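Long-range contacts in CdiI immunity protein (Cupriavidus taiwanensis, PDB 5T87), which probably protects its own cell in contact-dependent growth inhibition by binding the matching CdiA toxin and blocking it: residues D30-I35 with K47-V52; S34-E39 with V70-R75; D40-A45 with H78-A83; L65-V70 with E86-S91. All coordinates share one frame; numbering follows the deposited sequence.

Contact 1: D30-I35 with K47-V52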
loop_
_atom_site.group_PDB
_atom_site.type_symbol
_atom_site.label_atom_id
_atom_site.label_comp_id
_atom_site.label_asym_id
_atom_site.label_seq_id
_atom_site.Cartn_x
_atom_site.Cartn_y
_atom_site.Cartn_z
ATOM N N ASP A 30 -6.637 8.960 -5.100
ATOM C CA ASP A 30 -5.620 9.262 -6.087
ATOM C C ASP A 30 -4.529 10.117 -5.488
ATOM O O ASP A 30 -3.370 9.871 -5.731
ATOM C CB ASP A 30 -6.223 9.959 -7.312
ATOM C CG ASP A 30 -7.066 9.033 -8.154
ATOM O OD1 ASP A 30 -7.082 7.812 -7.889
ATOM O OD2 ASP A 30 -7.732 9.545 -9.076
ATOM N N ALA A 31 -4.914 11.110 -4.700
ATOM C CA ALA A 31 -3.954 11.981 -3.999
ATOM C C ALA A 31 -3.071 11.191 -3.035
ATOM O O ALA A 31 -1.843 11.272 -3.107
ATOM C CB ALA A 31 -4.685 13.083 -3.259
ATOM N N CYS A 32 -3.697 10.399 -2.166
ATOM C CA CYS A 32 -2.957 9.516 -1.276
ATOM C C CYS A 32 -1.977 8.651 -2.025
ATOM O O CYS A 32 -0.837 8.518 -1.627
ATOM C CB CYS A 32 -3.899 8.639 -0.465
ATOM S SG CYS A 32 -4.854 9.602 0.740
ATOM N N LEU A 33 -2.403 8.069 -3.133
ATOM C CA LEU A 33 -1.500 7.210 -3.890
ATOM C C LEU A 33 -0.427 7.975 -4.654
ATOM O O LEU A 33 0.697 7.487 -4.772
ATOM C CB LEU A 33 -2.270 6.302 -4.824
ATOM C CG LEU A 33 -2.931 5.123 -4.121
ATOM C CD1 LEU A 33 -3.937 4.492 -5.082
ATOM C CD2 LEU A 33 -1.904 4.100 -3.627
ATOM N N SER A 34 -0.750 9.166 -5.154
ATOM C CA SER A 34 0.258 9.992 -5.806
ATOM C C SER A 34 1.395 10.334 -4.813
ATOM O O SER A 34 2.592 10.282 -5.151
ATOM C CB SER A 34 -0.372 11.257 -6.374
ATOM O OG SER A 34 0.539 11.899 -7.256
ATOM N N ILE A 35 0.994 10.654 -3.589
ATOM C CA ILE A 35 1.921 10.834 -2.486
ATOM C C ILE A 35 2.707 9.551 -2.247
ATOM O O ILE A 35 3.936 9.584 -2.171
ATOM C CB ILE A 35 1.178 11.251 -1.194
ATOM C CG1 ILE A 35 0.697 12.698 -1.309
ATOM C CG2 ILE A 35 2.066 11.095 0.027
ATOM C CD1 ILE A 35 -0.412 13.045 -0.341
ATOM N N LYS A 47 2.851 13.875 7.067
ATOM C CA LYS A 47 1.876 14.850 7.592
ATOM C C LYS A 47 0.500 14.726 6.928
ATOM O O LYS A 47 -0.527 14.681 7.604
ATOM C CB LYS A 47 2.444 16.258 7.409
ATOM C CG LYS A 47 1.496 17.409 7.650
ATOM C CD LYS A 47 2.224 18.748 7.548
ATOM C CE LYS A 47 1.244 19.854 7.153
ATOM N NZ LYS A 47 1.874 21.173 6.843
ATOM N N ARG A 48 0.490 14.645 5.603
ATOM C CA ARG A 48 -0.758 14.645 4.851
ATOM C C ARG A 48 -1.512 13.342 4.913
ATOM O O ARG A 48 -2.738 13.342 5.098
ATOM C CB ARG A 48 -0.524 15.070 3.413
ATOM C CG ARG A 48 -0.422 16.574 3.310
ATOM C CD ARG A 48 0.370 17.035 2.104
ATOM N NE ARG A 48 0.388 18.495 2.066
ATOM C CZ ARG A 48 1.140 19.272 2.846
ATOM N NH1 ARG A 48 1.994 18.745 3.715
ATOM N NH2 ARG A 48 1.051 20.589 2.735
ATOM N N LEU A 49 -0.787 12.240 4.775
ATOM C CA LEU A 49 -1.370 10.905 4.976
ATOM C C LEU A 49 -1.995 10.701 6.374
ATOM O O LEU A 49 -3.083 10.124 6.499
ATOM C CB LEU A 49 -0.324 9.827 4.692
ATOM C CG LEU A 49 0.163 9.766 3.233
ATOM C CD1 LEU A 49 1.193 8.662 3.061
ATOM C CD2 LEU A 49 -0.987 9.553 2.259
ATOM N N LYS A 50 -1.323 11.199 7.409
ATOM C CA LYS A 50 -1.833 11.124 8.774
ATOM C C LYS A 50 -3.137 11.900 8.966
ATOM O O LYS A 50 -4.037 11.435 9.665
ATOM C CB LYS A 50 -0.795 11.648 9.770
ATOM C CG LYS A 50 0.411 10.739 9.991
ATOM C CD LYS A 50 1.147 11.091 11.278
ATOM C CE LYS A 50 1.829 12.439 11.196
ATOM N NZ LYS A 50 2.453 12.762 12.499
ATOM N N SER A 51 -3.231 13.084 8.375
ATOM C CA SER A 51 -4.454 13.876 8.506
ATOM C C SER A 51 -5.664 13.124 7.905
ATOM O O SER A 51 -6.786 13.240 8.405
ATOM C CB SER A 51 -4.307 15.244 7.837
ATOM O OG SER A 51 -4.322 15.108 6.424
ATOM N N VAL A 52 -5.429 12.343 6.853
ATOM C CA VAL A 52 -6.509 11.518 6.269
ATOM C C VAL A 52 -6.814 10.321 7.168
ATOM O O VAL A 52 -7.973 10.070 7.508
ATOM C CB VAL A 52 -6.168 11.065 4.846
ATOM C CG1 VAL A 52 -7.245 10.123 4.289
ATOM C CG2 VAL A 52 -6.021 12.282 3.952
#
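The guanidinium of Arg48 is the flat group among the touching side chains, and it turns away from the contact. It makes a cation-pi interaction with Trp44. Its NE forms a salt bridge with Asp17, and its NH1 is hydrogen-bonded to Trp44 O. Only the aliphatic root of Arg48 meets helix 25-38, where Ile35 CD1 lies 4.3 Å from Arg48 CB.

The rest of the interface is apolar. Ile35 and Leu49 meet tip to tip, with Ile35 CG2 4.0 Å from Leu49 CG. Ile35 CG2 is anti to its backbone N (CG1 at chi1 -72°), which aims this methyl at the fork of Leu49. The other branch, Leu49 CD2, rests on the backbone of Cys32, 4.0 Å from Cys32 O, and 4.1 Å from Cys32 CB. Beyond it, Cys32 SG touches Val52 CG1 at 4.3 Å.

The two helices run nearly antiparallel (148°), their axes 10.5 Å apart. They form a helical hairpin. Leu49 also packs on Val70 and Leu73, so helix 60-76 closes over the same leucine. No hydrogen bond crosses the pair. The contact therefore rests on buried hydrocarbon and sulfur, with the charge of Arg48 kept at the margin.

Contact 2: S34-E39 with V70-R75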
loop_
_atom_site.group_PDB
_atom_site.type_symbol
_atom_site.label_atom_id
_atom_site.label_comp_id
_atom_site.label_asym_id
_atom_site.label_seq_id
_atom_site.Cartn_x
_atom_site.Cartn_y
_atom_site.Cartn_z
ATOM N N SER A 34 -0.750 9.166 -5.154
ATOM C CA SER A 34 0.258 9.992 -5.806
ATOM C C SER A 34 1.395 10.334 -4.813
ATOM O O SER A 34 2.592 10.282 -5.151
ATOM C CB SER A 34 -0.372 11.257 -6.374
ATOM O OG SER A 34 0.539 11.899 -7.256
ATOM N N ILE A 35 0.994 10.654 -3.589
ATOM C CA ILE A 35 1.921 10.834 -2.486
ATOM C C ILE A 35 2.707 9.551 -2.247
ATOM O O ILE A 35 3.936 9.584 -2.171
ATOM C CB ILE A 35 1.178 11.251 -1.194
ATOM C CG1 ILE A 35 0.697 12.698 -1.309
ATOM C CG2 ILE A 35 2.066 11.095 0.027
ATOM C CD1 ILE A 35 -0.412 13.045 -0.341
ATOM N N ALA A 36 2.006 8.434 -2.116
ATOM C CA ALA A 36 2.670 7.184 -1.767
ATOM C C ALA A 36 3.735 6.799 -2.783
ATOM O O ALA A 36 4.824 6.412 -2.382
ATOM C CB ALA A 36 1.670 6.063 -1.611
ATOM N N TYR A 37 3.435 6.958 -4.077
ATOM C CA TYR A 37 4.294 6.455 -5.160
ATOM C C TYR A 37 5.324 7.449 -5.671
ATOM O O TYR A 37 6.376 7.028 -6.148
ATOM C CB TYR A 37 3.447 5.956 -6.373
ATOM C CG TYR A 37 2.966 4.517 -6.299
ATOM C CD1 TYR A 37 2.523 3.981 -5.095
ATOM C CD2 TYR A 37 2.908 3.701 -7.448
ATOM C CE1 TYR A 37 2.069 2.676 -5.014
ATOM C CE2 TYR A 37 2.431 2.386 -7.379
ATOM C CZ TYR A 37 2.017 1.879 -6.146
ATOM O OH TYR A 37 1.563 0.592 -5.956
ATOM N N TYR A 38 5.021 8.745 -5.607
ATOM C CA TYR A 38 5.845 9.770 -6.283
ATOM C C TYR A 38 6.473 10.894 -5.434
ATOM O O TYR A 38 7.427 11.492 -5.907
ATOM C CB TYR A 38 5.054 10.386 -7.448
ATOM C CG TYR A 38 4.397 9.330 -8.310
ATOM C CD1 TYR A 38 5.170 8.376 -8.978
ATOM C CD2 TYR A 38 3.010 9.252 -8.433
ATOM C CE1 TYR A 38 4.585 7.385 -9.749
ATOM C CE2 TYR A 38 2.413 8.264 -9.202
ATOM C CZ TYR A 38 3.202 7.327 -9.860
ATOM O OH TYR A 38 2.617 6.332 -10.641
ATOM N N GLU A 39 5.982 11.197 -4.228
ATOM C CA GLU A 39 6.597 12.281 -3.411
ATOM C C GLU A 39 7.765 11.748 -2.583
ATOM O O GLU A 39 7.711 10.630 -2.059
ATOM C CB GLU A 39 5.586 13.006 -2.511
ATOM C CG GLU A 39 4.418 13.680 -3.260
ATOM C CD GLU A 39 4.835 14.838 -4.184
ATOM O OE1 GLU A 39 5.831 15.535 -3.850
ATOM O OE2 GLU A 39 4.158 15.055 -5.236
ATOM N N VAL A 70 1.116 5.052 3.851
ATOM C CA VAL A 70 2.251 5.294 4.767
ATOM C C VAL A 70 3.235 4.122 4.668
ATOM O O VAL A 70 4.462 4.325 4.693
ATOM C CB VAL A 70 1.785 5.572 6.225
ATOM C CG1 VAL A 70 2.945 5.550 7.221
ATOM C CG2 VAL A 70 1.070 6.918 6.300
ATOM N N GLY A 71 2.684 2.916 4.511
ATOM C CA GLY A 71 3.468 1.715 4.229
ATOM C C GLY A 71 4.302 1.834 2.977
ATOM O O GLY A 71 5.445 1.385 2.948
ATOM N N HIS A 72 3.729 2.447 1.948
ATOM C CA HIS A 72 4.431 2.640 0.686
ATOM C C HIS A 72 5.553 3.634 0.821
ATOM O O HIS A 72 6.651 3.386 0.310
ATOM C CB HIS A 72 3.483 3.093 -0.425
ATOM C CG HIS A 72 2.458 2.075 -0.778
ATOM N ND1 HIS A 72 2.745 0.731 -0.857
ATOM C CD2 HIS A 72 1.144 2.197 -1.067
ATOM C CE1 HIS A 72 1.654 0.065 -1.185
ATOM N NE2 HIS A 72 0.666 0.931 -1.311
ATOM N N LEU A 73 5.294 4.754 1.492
ATOM C CA LEU A 73 6.360 5.723 1.757
ATOM C C LEU A 73 7.537 5.078 2.451
ATOM O O LEU A 73 8.672 5.256 2.033
ATOM C CB LEU A 73 5.878 6.854 2.631
ATOM C CG LEU A 73 5.049 7.944 1.988
ATOM C CD1 LEU A 73 4.856 9.061 3.008
ATOM C CD2 LEU A 73 5.738 8.476 0.744
ATOM N N ALA A 74 7.248 4.318 3.502
ATOM C CA ALA A 74 8.270 3.631 4.289
ATOM C C ALA A 74 9.136 2.705 3.435
ATOM O O ALA A 74 10.358 2.669 3.587
ATOM C CB ALA A 74 7.619 2.832 5.406
ATOM N N ARG A 75 8.480 1.955 2.560
ATOM C CA ARG A 75 9.155 1.118 1.583
ATOM C C ARG A 75 10.137 1.908 0.699
ATOM O O ARG A 75 11.233 1.427 0.409
ATOM C CB ARG A 75 8.110 0.379 0.719
ATOM C CG ARG A 75 8.662 -0.279 -0.534
ATOM C CD ARG A 75 7.677 -1.262 -1.146
ATOM N NE ARG A 75 6.425 -0.667 -1.642
ATOM C CZ ARG A 75 6.297 0.089 -2.738
ATOM N NH1 ARG A 75 7.356 0.413 -3.481
ATOM N NH2 ARG A 75 5.098 0.544 -3.086
#
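Helices 25-38 and 60-76 run almost parallel here, 13° apart, with their axes only 8.1 Å from each other. The tight part centres on Ala36. Its small side chain lets the backbones approach, and Ala36 CB packs against His72 CB at 3.7 Å. The same methyl sits at the edge of the imidazole ring. Beside it, Leu73 sends CD2 against the carbonyls at the end of helix 25-38. There Leu73 CD2 lies 3.6 Å from Ile35 O and 4.0 Å from Glu39 O. Ala36 O and Glu39 O, the latter just past the helix, accept hydrogen bonds from Arg76, and Ile35 O takes a weak one from Glu39 N.

The looser side holds Tyr37 and Arg75, both partly exposed, around the buried ring of His72. Tyr37 and His72 lie side by side and point the same way. They make a T-shaped pair: the edge of Tyr37 faces the plane of His72, with the rings at 90° and their centroids 5.6 Å apart. The nearest atoms are Tyr37 CE1 and His72 CD2, at 4.1 Å. Arg75 bends at chi3 (64°) and crosses the tyrosine obliquely. Its NH2 stays 4.2 Å from Tyr37 CE1.

This side faces the CdiA toxin. His72 NE2 is hydrogen-bonded to NE2 of His46 of the toxin chain, and Tyr37 OH makes a weak bond to Gly47 O of that chain. Helix 42-53 comes between the two parallel helices in sequence and runs roughly antiparallel to helix 25-38, an up-down order within an all-helical fold. The Tyr37-His72 pair forms part of the toxin-binding site.

Contact 3: D40-A45 with H78-A83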
loop_
_atom_site.group_PDB
_atom_site.type_symbol
_atom_site.label_atom_id
_atom_site.label_comp_id
_atom_site.label_asym_id
_atom_site.label_seq_id
_atom_site.Cartn_x
_atom_site.Cartn_y
_atom_site.Cartn_z
ATOM N N ASP A 40 8.826 12.544 -2.493
ATOM C CA ASP A 40 10.066 12.127 -1.825
ATOM C C ASP A 40 10.310 12.764 -0.475
ATOM O O ASP A 40 11.220 12.359 0.220
ATOM C CB ASP A 40 11.272 12.414 -2.736
ATOM C CG ASP A 40 11.374 11.433 -3.897
ATOM O OD1 ASP A 40 10.731 10.363 -3.818
ATOM O OD2 ASP A 40 12.097 11.724 -4.883
ATOM N N ASP A 41 9.510 13.758 -0.119
ATOM C CA ASP A 41 9.675 14.528 1.108
ATOM C C ASP A 41 8.835 13.848 2.201
ATOM O O ASP A 41 7.648 14.160 2.374
ATOM C CB ASP A 41 9.219 15.970 0.838
ATOM C CG ASP A 41 9.362 16.888 2.034
ATOM O OD1 ASP A 41 9.395 16.458 3.214
ATOM O OD2 ASP A 41 9.416 18.106 1.783
ATOM N N TRP A 42 9.463 12.913 2.916
ATOM C CA TRP A 42 8.854 12.197 4.031
ATOM C C TRP A 42 7.974 13.076 4.921
ATOM O O TRP A 42 6.812 12.771 5.132
ATOM C CB TRP A 42 9.906 11.486 4.913
ATOM C CG TRP A 42 9.274 10.940 6.148
ATOM C CD1 TRP A 42 9.281 11.515 7.395
ATOM C CD2 TRP A 42 8.451 9.765 6.261
ATOM N NE1 TRP A 42 8.545 10.757 8.273
ATOM C CE2 TRP A 42 8.027 9.680 7.610
ATOM C CE3 TRP A 42 8.060 8.758 5.365
ATOM C CZ2 TRP A 42 7.223 8.645 8.080
ATOM C CZ3 TRP A 42 7.265 7.716 5.839
ATOM C CH2 TRP A 42 6.859 7.669 7.185
ATOM N N GLU A 43 8.529 14.153 5.446
ATOM C CA GLU A 43 7.794 14.976 6.398
ATOM C C GLU A 43 6.551 15.588 5.770
ATOM O O GLU A 43 5.466 15.490 6.324
ATOM C CB GLU A 43 8.691 16.061 7.000
ATOM C CG GLU A 43 9.791 15.507 7.900
ATOM C CD GLU A 43 9.303 14.906 9.212
ATOM O OE1 GLU A 43 8.198 15.235 9.673
ATOM O OE2 GLU A 43 10.062 14.113 9.818
ATOM N N TRP A 44 6.708 16.195 4.606
ATOM C CA TRP A 44 5.574 16.774 3.875
ATOM C C TRP A 44 4.485 15.732 3.583
ATOM O O TRP A 44 3.301 15.980 3.790
ATOM C CB TRP A 44 6.081 17.395 2.575
ATOM C CG TRP A 44 5.098 18.206 1.859
ATOM C CD1 TRP A 44 4.888 19.554 1.978
ATOM C CD2 TRP A 44 4.177 17.738 0.878
ATOM N NE1 TRP A 44 3.874 19.950 1.119
ATOM C CE2 TRP A 44 3.426 18.853 0.437
ATOM C CE3 TRP A 44 3.915 16.482 0.324
ATOM C CZ2 TRP A 44 2.437 18.746 -0.527
ATOM C CZ3 TRP A 44 2.927 16.374 -0.630
ATOM C CH2 TRP A 44 2.194 17.502 -1.045
ATOM N N ALA A 45 4.905 14.567 3.110
ATOM C CA ALA A 45 3.981 13.493 2.759
ATOM C C ALA A 45 3.331 12.794 3.963
ATOM O O ALA A 45 2.134 12.494 3.920
ATOM C CB ALA A 45 4.693 12.469 1.894
ATOM N N HIS A 78 14.448 6.479 2.026
ATOM C CA HIS A 78 15.564 6.109 2.921
ATOM C C HIS A 78 15.582 6.944 4.194
ATOM O O HIS A 78 15.858 6.422 5.266
ATOM C CB HIS A 78 16.935 6.193 2.217
ATOM C CG HIS A 78 18.020 5.378 2.882
ATOM N ND1 HIS A 78 18.598 5.728 4.091
ATOM C CD2 HIS A 78 18.643 4.236 2.491
ATOM C CE1 HIS A 78 19.518 4.836 4.417
ATOM N NE2 HIS A 78 19.566 3.920 3.465
ATOM N N ASP A 79 15.244 8.225 4.078
ATOM C CA ASP A 79 15.368 9.169 5.203
ATOM C C ASP A 79 14.066 9.433 5.962
ATOM O O ASP A 79 13.864 10.533 6.499
ATOM C CB ASP A 79 16.012 10.489 4.738
ATOM C CG ASP A 79 15.168 11.258 3.727
ATOM O OD1 ASP A 79 14.012 10.864 3.406
ATOM O OD2 ASP A 79 15.694 12.281 3.246
ATOM N N LEU A 80 13.176 8.444 6.007
ATOM C CA LEU A 80 12.040 8.536 6.914
ATOM C C LEU A 80 12.504 8.619 8.385
ATOM O O LEU A 80 13.588 8.158 8.741
ATOM C CB LEU A 80 11.070 7.357 6.736
ATOM C CG LEU A 80 11.401 6.060 7.477
ATOM C CD1 LEU A 80 10.313 5.027 7.272
ATOM C CD2 LEU A 80 12.736 5.497 7.031
ATOM N N ASP A 81 11.657 9.219 9.214
ATOM C CA ASP A 81 11.759 9.139 10.660
ATOM C C ASP A 81 11.126 7.822 11.114
ATOM O O ASP A 81 9.916 7.725 11.233
ATOM C CB ASP A 81 11.042 10.344 11.283
ATOM C CG ASP A 81 11.417 10.578 12.729
ATOM O OD1 ASP A 81 11.791 9.617 13.426
ATOM O OD2 ASP A 81 11.320 11.737 13.181
ATOM N N VAL A 82 11.957 6.818 11.362
ATOM C CA VAL A 82 11.495 5.457 11.628
ATOM C C VAL A 82 10.663 5.409 12.900
ATOM O O VAL A 82 9.597 4.816 12.925
ATOM C CB VAL A 82 12.677 4.463 11.768
ATOM C CG1 VAL A 82 12.191 3.079 12.190
ATOM C CG2 VAL A 82 13.476 4.372 10.468
ATOM N N ALA A 83 11.166 6.024 13.960
ATOM C CA ALA A 83 10.456 6.051 15.243
ATOM C C ALA A 83 9.074 6.698 15.130
ATOM O O ALA A 83 8.145 6.242 15.784
ATOM C CB ALA A 83 11.283 6.769 16.307
#
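Two helix N-termini meet in this contact. Asp41 holds the N-cap position of helix 42-53, and Asp81 that of helix 82-91. The link joins the two helix starts of an all-helical fold at its partly buried edge.

Aromatic packing carries most of it. The Trp42 side chain extends with CG anti to the backbone N (chi1 172°), and one face of its indole lies on the residues leading into helix 82-91. Leu80 CB makes a CH-pi contact, 3.7 Å from the centroid of the six-membered ring and 17° off its normal. The leucine CG takes the crowded position between backbone N and carbonyl carbon, and the rest of the side chain reaches Leu109 and Ala74. Asp81 N lies above the same indole face, 3.6 Å from Trp42 NE1. Trp42 also stacks with Phe46 and packs on Leu73, which ties the ring to the core.

Like charges also meet here and probably add no attraction. Glu43 is bent at chi2 and brings OE2 to the edge of the indole, in its plane. There Glu43 OE2 comes within 4.3 Å of Asp81 OD2. Two like charges this close may raise the proton affinity of one group. The neighbouring helix N-termini and solvent probably ease the repulsion.

No hydrogen bond crosses between the segments; a capping bond fixes the start of helix 42-53. Trp44 N donates to Asp41 OD1 at 3.0 Å. The bond is nearly straight, 174° at the hydrogen, and it reaches the oxygen from above the carboxylate plane.

Contact 4: L65-V70 with E86-S91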
loop_
_atom_site.group_PDB
_atom_site.type_symbol
_atom_site.label_atom_id
_atom_site.label_comp_id
_atom_site.label_asym_id
_atom_site.label_seq_id
_atom_site.Cartn_x
_atom_site.Cartn_y
_atom_site.Cartn_z
ATOM N N LEU A 65 -6.721 3.212 3.436
ATOM C CA LEU A 65 -5.838 3.405 2.289
ATOM C C LEU A 65 -4.633 4.309 2.641
ATOM O O LEU A 65 -3.476 4.032 2.265
ATOM C CB LEU A 65 -6.616 3.984 1.101
ATOM C CG LEU A 65 -5.759 4.344 -0.121
ATOM C CD1 LEU A 65 -5.028 3.124 -0.630
ATOM C CD2 LEU A 65 -6.576 4.985 -1.224
ATOM N N ALA A 66 -4.922 5.388 3.363
ATOM C CA ALA A 66 -3.881 6.328 3.805
ATOM C C ALA A 66 -2.802 5.637 4.638
ATOM O O ALA A 66 -1.606 5.911 4.466
ATOM C CB ALA A 66 -4.504 7.478 4.580
ATOM N N VAL A 67 -3.219 4.725 5.515
ATOM C CA VAL A 67 -2.264 3.918 6.276
ATOM C C VAL A 67 -1.420 3.054 5.348
ATOM O O VAL A 67 -0.223 3.047 5.439
ATOM C CB VAL A 67 -2.980 3.027 7.295
ATOM C CG1 VAL A 67 -2.029 1.999 7.909
ATOM C CG2 VAL A 67 -3.601 3.883 8.385
ATOM N N THR A 68 -2.070 2.332 4.445
ATOM C CA THR A 68 -1.374 1.540 3.437
ATOM C C THR A 68 -0.376 2.409 2.665
ATOM O O THR A 68 0.758 1.994 2.433
ATOM C CB THR A 68 -2.399 0.830 2.509
ATOM O OG1 THR A 68 -2.953 -0.285 3.212
ATOM C CG2 THR A 68 -1.775 0.325 1.209
ATOM N N CYS A 69 -0.792 3.617 2.308
ATOM C CA CYS A 69 0.103 4.587 1.676
ATOM C C CYS A 69 1.310 4.969 2.538
ATOM O O CYS A 69 2.408 5.175 2.011
ATOM C CB CYS A 69 -0.662 5.845 1.277
ATOM S SG CYS A 69 -1.654 5.578 -0.196
ATOM N N VAL A 70 1.116 5.052 3.851
ATOM C CA VAL A 70 2.251 5.294 4.767
ATOM C C VAL A 70 3.235 4.122 4.668
ATOM O O VAL A 70 4.462 4.325 4.693
ATOM C CB VAL A 70 1.785 5.572 6.225
ATOM C CG1 VAL A 70 2.945 5.550 7.221
ATOM C CG2 VAL A 70 1.070 6.918 6.300
ATOM N N GLU A 86 6.779 4.338 13.191
ATOM C CA GLU A 86 6.426 3.178 13.997
ATOM C C GLU A 86 5.404 3.499 15.094
ATOM O O GLU A 86 4.448 2.738 15.288
ATOM C CB GLU A 86 7.668 2.532 14.592
ATOM C CG GLU A 86 7.384 1.157 15.170
ATOM C CD GLU A 86 8.623 0.482 15.696
ATOM O OE1 GLU A 86 9.283 1.053 16.595
ATOM O OE2 GLU A 86 8.935 -0.624 15.207
ATOM N N GLU A 87 5.607 4.607 15.807
ATOM C CA GLU A 87 4.667 5.040 16.858
ATOM C C GLU A 87 3.284 5.278 16.263
ATOM O O GLU A 87 2.261 4.916 16.877
ATOM C CB GLU A 87 5.165 6.297 17.610
ATOM C CG GLU A 87 6.098 5.955 18.773
ATOM C CD GLU A 87 7.039 7.083 19.214
ATOM O OE1 GLU A 87 6.610 8.258 19.304
ATOM O OE2 GLU A 87 8.219 6.779 19.498
ATOM N N PHE A 88 3.271 5.879 15.070
ATOM C CA PHE A 88 2.042 6.079 14.297
ATOM C C PHE A 88 1.304 4.768 13.989
ATOM O O PHE A 88 0.129 4.609 14.322
ATOM C CB PHE A 88 2.351 6.811 13.000
ATOM C CG PHE A 88 1.206 6.845 12.057
ATOM C CD1 PHE A 88 0.093 7.631 12.331
ATOM C CD2 PHE A 88 1.214 6.066 10.901
ATOM C CE1 PHE A 88 -0.984 7.664 11.464
ATOM C CE2 PHE A 88 0.145 6.101 10.026
ATOM C CZ PHE A 88 -0.953 6.903 10.307
ATOM N N LEU A 89 2.007 3.822 13.387
ATOM C CA LEU A 89 1.372 2.570 12.997
ATOM C C LEU A 89 0.939 1.740 14.205
ATOM O O LEU A 89 -0.127 1.104 14.172
ATOM C CB LEU A 89 2.296 1.761 12.093
ATOM C CG LEU A 89 2.637 2.415 10.749
ATOM C CD1 LEU A 89 3.730 1.632 10.037
ATOM C CD2 LEU A 89 1.407 2.545 9.870
ATOM N N LEU A 90 1.753 1.751 15.261
ATOM C CA LEU A 90 1.417 1.045 16.489
ATOM C C LEU A 90 0.244 1.670 17.233
ATOM O O LEU A 90 -0.497 0.958 17.912
ATOM C CB LEU A 90 2.614 0.996 17.429
ATOM C CG LEU A 90 3.770 0.068 17.055
ATOM C CD1 LEU A 90 4.865 0.268 18.100
ATOM C CD2 LEU A 90 3.353 -1.398 16.965
ATOM N N SER A 91 0.082 2.989 17.125
ATOM C CA SER A 91 -1.016 3.671 17.812
ATOM C C SER A 91 -2.388 3.337 17.231
ATOM O O SER A 91 -3.401 3.609 17.876
ATOM C CB SER A 91 -0.810 5.188 17.826
ATOM O OG SER A 91 -0.848 5.726 16.525
#
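Aliphatic contacts form one group in this buried interface. Val67 and Leu89 slide past each other in opposite directions, and Val67 CG1 touches Leu89 CD2 at 4.0 Å. The same leucine methyl lies 4.3 Å from Val70 CG1, so it bridges two valines one helical turn apart.

Aromatic-aliphatic contacts form the second. Phe88 extends with CG anti to its backbone N (chi1 170°) and reaches Val70 tip to tip. Its CE2 meets both valine methyls: Phe88 CE2 is 3.9 Å from Val70 CG2 and 4.0 Å from Val70 CG1. Val70 CG2 approaches the ring obliquely.

Hydrogen bonds serve each helix separately, and none crosses between them. Ser91 OG returns to Phe88 O at 2.7 Å, within its own helix.

The axes are 11.4 Å apart and run at 147°, close to antiparallel, a separation bridged largely by Phe88 and Leu89. Phe88 also meets the rings of Phe46 and Phe54. Leu89 packs on Ala105 and Leu106 of helix 96-114. On the far flank, Cys69 touches Cys32 and Ala36 of helix 25-38. Helix 60-76 thus lies between helix 25-38 and helix 82-91, with helix 42-53 packing on both Val70 and Phe88.

How the contacts relate
Going from the N terminus, contact 1 closes first and pairs helix 25-38 with helix 42-53. Contact 2 starts from the same stretch, sharing Ser34 and Ile35, and closes a wider loop on helix 60-76. Contact 3 opens before contact 1 has closed and ends past contact 2, so it crosses both. Contact 4 opens after contact 1 is complete; it shares Val70 with contact 2 and crosses contacts 2 and 3. Ile35 packs on Ala45, which joins contacts 1 and 2 to contact 3. Leu49 O touches Ala66 CB, a link from contact 1 to contact 4. The four together tie helices 25-38, 42-53, 60-76 and 82-91 into one bundle.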